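Local coordinates for protein CD180 antigen (Mus musculus, PDB 3T6Q) that may cooperate with MD-1 and TLR4 in the innate immune response of B cells to bacterial lipopolysaccharide, leading to NF-kappa-B activation, at residues A[143-153]-A[168-179]; A[188-196]-A[216-224]. All blocks are in the same frame, centred on the assembly; numbering follows the deposited sequence.

Both contacts join neighbouring turns of the leucine-rich repeat solenoid, on the side away from its long run of parallel strands, and both are partly buried. Contact 1 sets a loop of LRR 5 against the short helix of LRR 6 and the turns that follow it; contact 2 sets a segment of LRR 7 containing strand 193-194 against helix 215-221. They share no residues, and their centres lie about 17 Å apart, but they meet directly: strands 167-168 and 193-194 pair in parallel, and Glu195 reaches the start of helix 170-174. Contact 1 mixes aliphatic packing with a serine hydrogen bond and waters. Contact 2 is smaller and apolar, with an N-glycan on Asn224, beyond the packed residues.

Contact 1: A[143-153]-A[168-179]; sequences SIKLPKGFPTE and LSKEDMSSLQQA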
loop_
_atom_site.group_PDB
_atom_site.type_symbol
_atom_site.label_atom_id
_atom_site.label_comp_id
_atom_site.label_asym_id
_atom_site.label_seq_id
_atom_site.Cartn_x
_atom_site.Cartn_y
_atom_site.Cartn_z
ATOM N N SER A 143 12.874 3.976 -2.322
ATOM C CA SER A 143 14.242 4.051 -2.800
ATOM C C SER A 143 14.494 2.913 -3.765
ATOM O O SER A 143 13.993 1.815 -3.560
ATOM C CB SER A 143 15.210 3.907 -1.608
ATOM O OG SER A 143 16.544 3.937 -2.085
ATOM N N ILE A 144 15.314 3.157 -4.785
ATOM C CA ILE A 144 15.728 2.077 -5.705
ATOM C C ILE A 144 16.949 1.248 -5.195
ATOM O O ILE A 144 17.285 0.205 -5.775
ATOM C CB ILE A 144 15.985 2.634 -7.139
ATOM C CG1 ILE A 144 17.246 3.469 -7.195
ATOM C CG2 ILE A 144 14.859 3.587 -7.564
ATOM C CD1 ILE A 144 17.748 3.681 -8.607
ATOM N N LYS A 145 17.584 1.699 -4.117
ATOM C CA LYS A 145 18.852 1.099 -3.653
ATOM C C LYS A 145 18.703 -0.395 -3.441
ATOM O O LYS A 145 17.784 -0.852 -2.763
ATOM C CB LYS A 145 19.373 1.792 -2.397
ATOM C CG LYS A 145 20.736 1.227 -1.957
ATOM C CD LYS A 145 21.672 2.267 -1.354
ATOM C CE LYS A 145 21.004 3.145 -0.316
ATOM N NZ LYS A 145 20.888 2.440 0.986
ATOM N N LEU A 146 19.569 -1.165 -4.076
ATOM C CA LEU A 146 19.565 -2.608 -3.911
ATOM C C LEU A 146 20.313 -2.946 -2.609
ATOM O O LEU A 146 21.260 -2.228 -2.246
ATOM C CB LEU A 146 20.172 -3.289 -5.134
ATOM C CG LEU A 146 19.350 -3.049 -6.412
ATOM C CD1 LEU A 146 20.068 -3.644 -7.605
ATOM C CD2 LEU A 146 17.943 -3.654 -6.309
ATOM N N PRO A 147 19.858 -3.995 -1.882
ATOM C CA PRO A 147 20.460 -4.319 -0.587
ATOM C C PRO A 147 21.871 -4.918 -0.737
ATOM O O PRO A 147 22.185 -5.495 -1.777
ATOM C CB PRO A 147 19.489 -5.368 -0.018
ATOM C CG PRO A 147 19.015 -6.103 -1.234
ATOM C CD PRO A 147 18.845 -5.006 -2.267
ATOM N N LYS A 148 22.703 -4.768 0.296
ATOM C CA LYS A 148 24.068 -5.305 0.296
ATOM C C LYS A 148 24.054 -6.808 0.005
ATOM O O LYS A 148 23.281 -7.561 0.619
ATOM C CB LYS A 148 24.783 -5.036 1.637
ATOM C CG LYS A 148 24.523 -3.668 2.276
ATOM C CD LYS A 148 23.473 -3.727 3.391
ATOM C CE LYS A 148 22.087 -3.282 2.921
ATOM N NZ LYS A 148 21.955 -1.796 2.884
ATOM N N GLY A 149 24.884 -7.231 -0.945
ATOM C CA GLY A 149 25.008 -8.644 -1.276
ATOM C C GLY A 149 23.817 -9.230 -2.014
ATOM O O GLY A 149 23.452 -10.399 -1.814
ATOM N N PHE A 150 23.198 -8.415 -2.861
ATOM C CA PHE A 150 22.291 -8.940 -3.867
ATOM C C PHE A 150 23.031 -8.914 -5.210
ATOM O O PHE A 150 23.503 -7.857 -5.622
ATOM C CB PHE A 150 20.981 -8.146 -3.910
ATOM C CG PHE A 150 20.165 -8.423 -5.135
ATOM C CD1 PHE A 150 20.039 -9.741 -5.627
ATOM C CD2 PHE A 150 19.539 -7.379 -5.813
ATOM C CE1 PHE A 150 19.311 -10.004 -6.783
ATOM C CE2 PHE A 150 18.792 -7.636 -6.958
ATOM C CZ PHE A 150 18.690 -8.944 -7.447
ATOM N N PRO A 151 23.191 -10.087 -5.875
ATOM C CA PRO A 151 23.963 -10.015 -7.126
ATOM C C PRO A 151 23.161 -9.343 -8.241
ATOM O O PRO A 151 21.963 -9.589 -8.422
ATOM C CB PRO A 151 24.296 -11.490 -7.449
ATOM C CG PRO A 151 24.028 -12.234 -6.180
ATOM C CD PRO A 151 22.901 -11.488 -5.513
ATOM N N THR A 152 23.841 -8.462 -8.942
ATOM C CA THR A 152 23.200 -7.588 -9.890
ATOM C C THR A 152 23.742 -7.938 -11.266
ATOM O O THR A 152 23.297 -7.398 -12.262
ATOM C CB THR A 152 23.468 -6.112 -9.524
ATOM O OG1 THR A 152 24.874 -5.863 -9.570
ATOM C CG2 THR A 152 22.974 -5.791 -8.110
ATOM N N GLU A 153 24.672 -8.892 -11.324
ATOM C CA GLU A 153 25.422 -9.155 -12.554
ATOM C C GLU A 153 24.592 -9.612 -13.732
ATOM O O GLU A 153 24.892 -9.266 -14.876
ATOM C CB GLU A 153 26.548 -10.170 -12.284
ATOM C CG GLU A 153 27.147 -10.038 -10.884
ATOM C CD GLU A 153 28.351 -10.942 -10.657
ATOM O OE1 GLU A 153 28.390 -12.074 -11.201
ATOM O OE2 GLU A 153 29.267 -10.520 -9.918
ATOM N N LEU A 168 16.660 10.209 -6.410
ATOM C CA LEU A 168 17.667 9.231 -6.793
ATOM C C LEU A 168 19.039 9.793 -6.383
ATOM O O LEU A 168 19.436 10.891 -6.817
ATOM C CB LEU A 168 17.604 8.973 -8.297
ATOM C CG LEU A 168 16.286 8.491 -8.946
ATOM C CD1 LEU A 168 16.419 8.515 -10.475
ATOM C CD2 LEU A 168 15.993 7.080 -8.513
ATOM N N SER A 169 19.751 9.069 -5.522
ATOM C CA SER A 169 21.015 9.630 -4.993
ATOM C C SER A 169 22.161 8.897 -5.665
ATOM O O SER A 169 21.942 7.867 -6.301
ATOM C CB SER A 169 21.094 9.427 -3.478
ATOM O OG SER A 169 21.265 8.034 -3.215
ATOM N N LYS A 170 23.385 9.406 -5.497
ATOM C CA LYS A 170 24.591 8.683 -5.924
ATOM C C LYS A 170 24.671 7.269 -5.363
ATOM O O LYS A 170 24.954 6.305 -6.075
ATOM C CB LYS A 170 25.835 9.443 -5.449
ATOM C CG LYS A 170 26.242 10.637 -6.290
ATOM C CD LYS A 170 27.471 11.297 -5.674
ATOM C CE LYS A 170 28.260 12.078 -6.701
ATOM N NZ LYS A 170 29.537 12.532 -6.090
ATOM N N GLU A 171 24.412 7.151 -4.067
ATOM C CA GLU A 171 24.428 5.857 -3.377
ATOM C C GLU A 171 23.444 4.871 -3.968
ATOM O O GLU A 171 23.794 3.703 -4.218
ATOM C CB GLU A 171 24.092 6.076 -1.908
ATOM C CG GLU A 171 24.858 5.179 -0.971
ATOM C CD GLU A 171 25.140 5.869 0.345
ATOM O OE1 GLU A 171 24.163 6.184 1.063
ATOM O OE2 GLU A 171 26.336 6.097 0.653
ATOM N N ASP A 172 22.216 5.341 -4.205
ATOM C CA ASP A 172 21.190 4.531 -4.908
ATOM C C ASP A 172 21.721 4.001 -6.220
ATOM O O ASP A 172 21.620 2.807 -6.514
ATOM C CB ASP A 172 19.946 5.387 -5.230
ATOM C CG ASP A 172 19.201 5.867 -3.981
ATOM O OD1 ASP A 172 19.389 5.237 -2.913
ATOM O OD2 ASP A 172 18.410 6.863 -4.077
ATOM N N MET A 173 22.250 4.923 -7.025
ATOM C CA MET A 173 22.752 4.568 -8.356
ATOM C C MET A 173 23.969 3.645 -8.292
ATOM O O MET A 173 24.085 2.741 -9.112
ATOM C CB MET A 173 23.040 5.835 -9.203
ATOM C CG MET A 173 21.835 6.756 -9.426
ATOM S SD MET A 173 20.365 5.877 -10.050
ATOM C CE MET A 173 21.045 5.055 -11.468
ATOM N N SER A 174 24.853 3.822 -7.302
ATOM C CA SER A 174 26.026 2.918 -7.236
ATOM C C SER A 174 25.647 1.479 -6.869
ATOM O O SER A 174 26.340 0.554 -7.234
ATOM C CB SER A 174 27.135 3.476 -6.337
ATOM O OG SER A 174 26.668 3.590 -5.020
ATOM N N SER A 175 24.503 1.286 -6.196
ATOM C CA SER A 175 24.040 -0.075 -5.890
ATOM C C SER A 175 23.711 -0.910 -7.153
ATOM O O SER A 175 23.619 -2.138 -7.076
ATOM C CB SER A 175 22.859 -0.049 -4.894
ATOM O OG SER A 175 21.631 0.286 -5.537
ATOM N N LEU A 176 23.563 -0.244 -8.304
ATOM C CA LEU A 176 23.310 -0.886 -9.615
ATOM C C LEU A 176 24.544 -1.051 -10.502
ATOM O O LEU A 176 24.414 -1.564 -11.611
ATOM C CB LEU A 176 22.331 -0.055 -10.458
ATOM C CG LEU A 176 21.003 0.461 -9.951
ATOM C CD1 LEU A 176 20.377 1.366 -10.998
ATOM C CD2 LEU A 176 20.088 -0.710 -9.642
ATOM N N GLN A 177 25.716 -0.573 -10.069
ATOM C CA GLN A 177 26.904 -0.525 -10.974
ATOM C C GLN A 177 27.308 -1.876 -11.624
ATOM O O GLN A 177 27.735 -1.909 -12.787
ATOM C CB GLN A 177 28.110 0.191 -10.318
ATOM C CG GLN A 177 28.611 -0.491 -9.049
ATOM C CD GLN A 177 29.679 0.289 -8.302
ATOM O OE1 GLN A 177 29.418 1.361 -7.740
ATOM N NE2 GLN A 177 30.887 -0.264 -8.263
ATOM N N GLN A 178 27.161 -2.984 -10.898
ATOM C CA GLN A 178 27.511 -4.302 -11.457
ATOM C C GLN A 178 26.575 -4.829 -12.550
ATOM O O GLN A 178 26.957 -5.697 -13.354
ATOM C CB GLN A 178 27.679 -5.335 -10.336
ATOM C CG GLN A 178 29.127 -5.592 -9.930
ATOM C CD GLN A 178 29.984 -4.331 -9.960
ATOM O OE1 GLN A 178 29.729 -3.372 -9.226
ATOM N NE2 GLN A 178 31.003 -4.324 -10.818
ATOM N N ALA A 179 25.344 -4.316 -12.597
ATOM C CA ALA A 179 24.434 -4.720 -13.650
ATOM C C ALA A 179 24.935 -4.066 -14.931
ATOM O O ALA A 179 25.555 -3.000 -14.865
ATOM C CB ALA A 179 22.994 -4.271 -13.316
HETATM O O HOH W 1 16.025 6.044 -4.966
HETATM O O HOH W 2 24.066 -3.742 -4.022
HETATM O O HOH W 3 26.700 -7.222 -15.634
#
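Leu146 N points at Ser175 OG in a hydrogen bond that joins 143-153 to 168-179, 2.9 Å long and nearly straight at 168°. With chi1 at 78°, Ser175 OG sits between its own backbone N and carbonyl carbon; from there it also donates to Asp172 O, so a single hydroxyl ties the loop to the backbone of Asp172 in helix 170-174. The Asp172 carboxylate has partners in both segments. With Ser169 it forms a capping box, in which Ser169 N meets Asp172 OD2 from above the carboxylate plane and Asp172 N donates back to Ser169 OG; the same OD2 accepts a hydrogen bond from a water, 2.7 Å away, that in turn accepts from Ile144 N. Ser143 OG receives Lys145 N in an ST turn, which shapes the chain on the loop side of this carboxylate. The bent Lys145 chain lies across Asp172, its CB 3.5 Å from Asp172 OD1, while Lys145 NZ stays 5.0 Å from that oxygen. Ile144 puts CG1 between backbone N and carbonyl carbon (chi1 71°), which carries CD1 to 3.7 Å from Met173 SD; its CG2 meets Leu168 CD2, the two side chains crossing at about a right angle. Leu146 CD1 touches Leu176 CD2 at 3.6 Å, again nearly perpendicular. Farther along, Thr152 O receives a CA-H...O contact from Ala179 CA at 3.2 Å. Leu146 and Leu176 both rest on Leu158 of strand 157-159, Met173 touches Ala198, and Leu168 pairs with strand 193-194, so the contact spans successive repeats.

Contact 2: A[188-196]-A[216-224]; sequences GNDIAGIEP and LVIFKGLKN. With NAG (2-acetamido-2-deoxy-beta-D-glucopyranose), chain S.
The flat peptide between Ala192 and Gly193 lies over Val217, which turns both methyls to one face of it: Val217 CG1 and Val217 CG2 are each 3.8 Å from Ala192 O. Another peptide, that leading from Gly221 to Leu222, is met at its oxygen by a methyl that stands off its plane, Ile194 CG2 being 3.6 Å from Gly221 O. The Phe219 ring takes no part; it turns to the far side of the helix and meets Phe248 with the planes at about 70°. The Asn224 amide is bonded at ND2 to C1 of the N-acetylglucosamine, while its OD1 accepts from Ser201 N, which helps fix the rotation of the amide. The sugar is attached beyond the packed patch and takes no part in it.

Ile194 is the central side chain. With CG1 anti to the carbonyl carbon (chi1 -64°) and CD1 extended beyond it, it lies along Gly221, with Ile194 CB 3.7 Å and Ile194 CD1 3.9 Å from Gly221 CA. Gly221, without a side chain, lets Ile194 lie directly against its CA, and the CA atoms of Ile194 and Gly221 are 5.0 Å apart. Ile218 fills the next position, crossing Ile191 at about a right angle with its CD1 3.9 Å from Ile191 CB. Leu222, just after the helix, packs on Ile227 and Leu230 of strand 226-231 as well as reaching Ile194 CD1 loosely. On the outer side, Ala192 and Asp190 pack on His166 of a second subunit.

No hydrogen bond crosses between 188-196 and 216-224, so the helix is held against the strand segment by shape and apolar burial, through close aliphatic and backbone packing.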
loop_
_atom_site.group_PDB
_atom_site.type_symbol
_atom_site.label_atom_id
_atom_site.label_comp_id
_atom_site.label_asym_id
_atom_site.label_seq_id
_atom_site.Cartn_x
_atom_site.Cartn_y
_atom_site.Cartn_z
ATOM N N GLY A 188 5.349 6.365 -13.064
ATOM C CA GLY A 188 4.414 6.534 -11.951
ATOM C C GLY A 188 5.134 6.758 -10.627
ATOM O O GLY A 188 4.592 6.455 -9.575
ATOM N N ASN A 189 6.379 7.251 -10.676
ATOM C CA ASN A 189 7.045 7.750 -9.478
ATOM C C ASN A 189 7.367 9.228 -9.705
ATOM O O ASN A 189 8.028 9.591 -10.681
ATOM C CB ASN A 189 8.378 7.001 -9.249
ATOM C CG ASN A 189 8.163 5.560 -8.770
ATOM O OD1 ASN A 189 8.081 5.311 -7.565
ATOM N ND2 ASN A 189 8.002 4.637 -9.696
ATOM N N ASP A 190 6.973 10.072 -8.781
ATOM C CA ASP A 190 7.182 11.488 -8.992
ATOM C C ASP A 190 8.579 11.899 -8.502
ATOM O O ASP A 190 8.785 12.200 -7.328
ATOM C CB ASP A 190 6.078 12.321 -8.346
ATOM C CG ASP A 190 6.133 13.785 -8.780
ATOM O OD1 ASP A 190 6.592 14.083 -9.932
ATOM O OD2 ASP A 190 5.722 14.617 -7.959
ATOM N N ILE A 191 9.533 11.900 -9.431
ATOM C CA ILE A 191 10.907 12.228 -9.104
ATOM C C ILE A 191 11.030 13.739 -8.986
ATOM O O ILE A 191 10.793 14.452 -9.938
ATOM C CB ILE A 191 11.921 11.702 -10.151
ATOM C CG1 ILE A 191 11.665 10.229 -10.456
ATOM C CG2 ILE A 191 13.360 11.922 -9.678
ATOM C CD1 ILE A 191 12.090 9.260 -9.374
ATOM N N ALA A 192 11.351 14.205 -7.781
ATOM C CA ALA A 192 11.546 15.632 -7.520
ATOM C C ALA A 192 13.009 16.057 -7.479
ATOM O O ALA A 192 13.284 17.231 -7.610
ATOM C CB ALA A 192 10.816 16.073 -6.251
ATOM N N GLY A 193 13.950 15.120 -7.365
ATOM C CA GLY A 193 15.374 15.502 -7.402
ATOM C C GLY A 193 16.245 14.326 -7.750
ATOM O O GLY A 193 15.896 13.184 -7.482
ATOM N N ILE A 194 17.395 14.611 -8.349
ATOM C CA ILE A 194 18.418 13.617 -8.653
ATOM C C ILE A 194 19.755 14.248 -8.197
ATOM O O ILE A 194 20.048 15.415 -8.497
ATOM C CB ILE A 194 18.463 13.293 -10.172
ATOM C CG1 ILE A 194 17.122 12.634 -10.610
ATOM C CG2 ILE A 194 19.629 12.341 -10.489
ATOM C CD1 ILE A 194 17.031 12.350 -12.099
ATOM N N GLU A 195 20.522 13.502 -7.426
ATOM C CA GLU A 195 21.774 14.032 -6.857
ATOM C C GLU A 195 22.750 14.293 -7.994
ATOM O O GLU A 195 22.963 13.401 -8.797
ATOM C CB GLU A 195 22.387 13.030 -5.894
ATOM C CG GLU A 195 23.443 13.673 -4.988
ATOM C CD GLU A 195 24.071 12.729 -3.974
ATOM O OE1 GLU A 195 24.989 13.194 -3.267
ATOM O OE2 GLU A 195 23.700 11.537 -3.884
ATOM N N PRO A 196 23.302 15.523 -8.101
ATOM C CA PRO A 196 24.298 15.787 -9.139
ATOM C C PRO A 196 25.396 14.740 -9.093
ATOM O O PRO A 196 25.887 14.403 -8.020
ATOM C CB PRO A 196 24.849 17.165 -8.736
ATOM C CG PRO A 196 23.648 17.841 -8.162
ATOM C CD PRO A 196 23.000 16.745 -7.335
ATOM N N LEU A 216 12.389 19.049 -16.425
ATOM C CA LEU A 216 13.641 19.827 -16.299
ATOM C C LEU A 216 14.584 19.084 -15.351
ATOM O O LEU A 216 15.765 18.889 -15.677
ATOM C CB LEU A 216 13.343 21.232 -15.763
ATOM C CG LEU A 216 14.099 22.524 -16.125
ATOM C CD1 LEU A 216 13.930 23.519 -14.980
ATOM C CD2 LEU A 216 15.555 22.267 -16.347
ATOM N N VAL A 217 14.045 18.631 -14.210
ATOM C CA VAL A 217 14.775 17.890 -13.184
ATOM C C VAL A 217 15.374 16.605 -13.724
ATOM O O VAL A 217 16.524 16.291 -13.402
ATOM C CB VAL A 217 13.893 17.582 -11.934
ATOM C CG1 VAL A 217 14.377 16.357 -11.160
ATOM C CG2 VAL A 217 13.830 18.788 -11.026
ATOM N N ILE A 218 14.600 15.880 -14.545
ATOM C CA ILE A 218 15.049 14.614 -15.107
ATOM C C ILE A 218 16.236 14.830 -16.070
ATOM O O ILE A 218 17.263 14.146 -15.971
ATOM C CB ILE A 218 13.899 13.867 -15.890
ATOM C CG1 ILE A 218 12.703 13.516 -14.996
ATOM C CG2 ILE A 218 14.413 12.594 -16.549
ATOM C CD1 ILE A 218 12.990 12.695 -13.747
ATOM N N PHE A 219 16.063 15.712 -17.053
ATOM C CA PHE A 219 17.139 15.966 -18.021
ATOM C C PHE A 219 18.418 16.441 -17.320
ATOM O O PHE A 219 19.503 15.946 -17.601
ATOM C CB PHE A 219 16.705 16.968 -19.104
ATOM C CG PHE A 219 15.673 16.406 -20.083
ATOM C CD1 PHE A 219 15.996 15.372 -20.938
ATOM C CD2 PHE A 219 14.378 16.927 -20.113
ATOM C CE1 PHE A 219 15.046 14.844 -21.819
ATOM C CE2 PHE A 219 13.426 16.415 -20.979
ATOM C CZ PHE A 219 13.770 15.388 -21.844
ATOM N N LYS A 220 18.289 17.389 -16.402
ATOM C CA LYS A 220 19.455 17.823 -15.646
ATOM C C LYS A 220 20.115 16.679 -14.833
ATOM O O LYS A 220 21.343 16.495 -14.867
ATOM C CB LYS A 220 19.095 19.037 -14.788
ATOM C CG LYS A 220 20.200 19.510 -13.846
ATOM C CD LYS A 220 19.648 20.622 -12.955
ATOM C CE LYS A 220 19.081 21.759 -13.804
ATOM N NZ LYS A 220 18.790 22.966 -12.968
ATOM N N GLY A 221 19.296 15.880 -14.155
ATOM C CA GLY A 221 19.777 14.777 -13.331
ATOM C C GLY A 221 20.441 13.675 -14.126
ATOM O O GLY A 221 21.334 13.016 -13.633
ATOM N N LEU A 222 20.029 13.491 -15.376
ATOM C CA LEU A 222 20.600 12.437 -16.235
ATOM C C LEU A 222 21.889 12.815 -16.969
ATOM O O LEU A 222 22.395 12.050 -17.816
ATOM C CB LEU A 222 19.568 11.992 -17.289
ATOM C CG LEU A 222 18.260 11.357 -16.774
ATOM C CD1 LEU A 222 17.439 10.811 -17.942
ATOM C CD2 LEU A 222 18.480 10.255 -15.757
ATOM N N LYS A 223 22.409 13.989 -16.678
ATOM C CA LYS A 223 23.712 14.406 -17.209
ATOM C C LYS A 223 24.762 13.284 -17.280
ATOM O O LYS A 223 24.950 12.524 -16.326
ATOM C CB LYS A 223 24.252 15.578 -16.383
ATOM C CG LYS A 223 25.593 16.084 -16.948
ATOM C CD LYS A 223 26.062 17.301 -16.175
ATOM C CE LYS A 223 27.416 17.822 -16.699
ATOM N NZ LYS A 223 27.968 18.827 -15.752
ATOM N N ASN A 224 25.390 13.161 -18.447
ATOM C CA ASN A 224 26.468 12.212 -18.685
ATOM C C ASN A 224 26.057 10.754 -18.929
ATOM O O ASN A 224 26.912 9.897 -19.131
ATOM C CB ASN A 224 27.529 12.318 -17.562
ATOM C CG ASN A 224 28.903 11.896 -18.035
ATOM O OD1 ASN A 224 29.543 10.984 -17.486
ATOM N ND2 ASN A 224 29.352 12.551 -19.082
HETATM C C1 NAG S . 30.635 12.273 -19.639
HETATM C C2 NAG S . 30.530 12.368 -21.156
HETATM C C3 NAG S . 31.932 12.338 -21.790
HETATM C C4 NAG S . 32.855 13.320 -21.054
HETATM C C5 NAG S . 32.866 12.951 -19.564
HETATM C C6 NAG S . 33.897 13.702 -18.711
HETATM C C7 NAG S . 28.422 11.569 -22.070
HETATM C C8 NAG S . 27.629 10.405 -22.606
HETATM N N2 NAG S . 29.681 11.330 -21.717
HETATM O O3 NAG S . 31.842 12.613 -23.172
HETATM O O4 NAG S . 34.137 13.267 -21.619
HETATM O O5 NAG S . 31.548 13.217 -19.096
HETATM O O6 NAG S . 33.505 15.043 -18.717
HETATM O O7 NAG S . 27.900 12.669 -21.943
#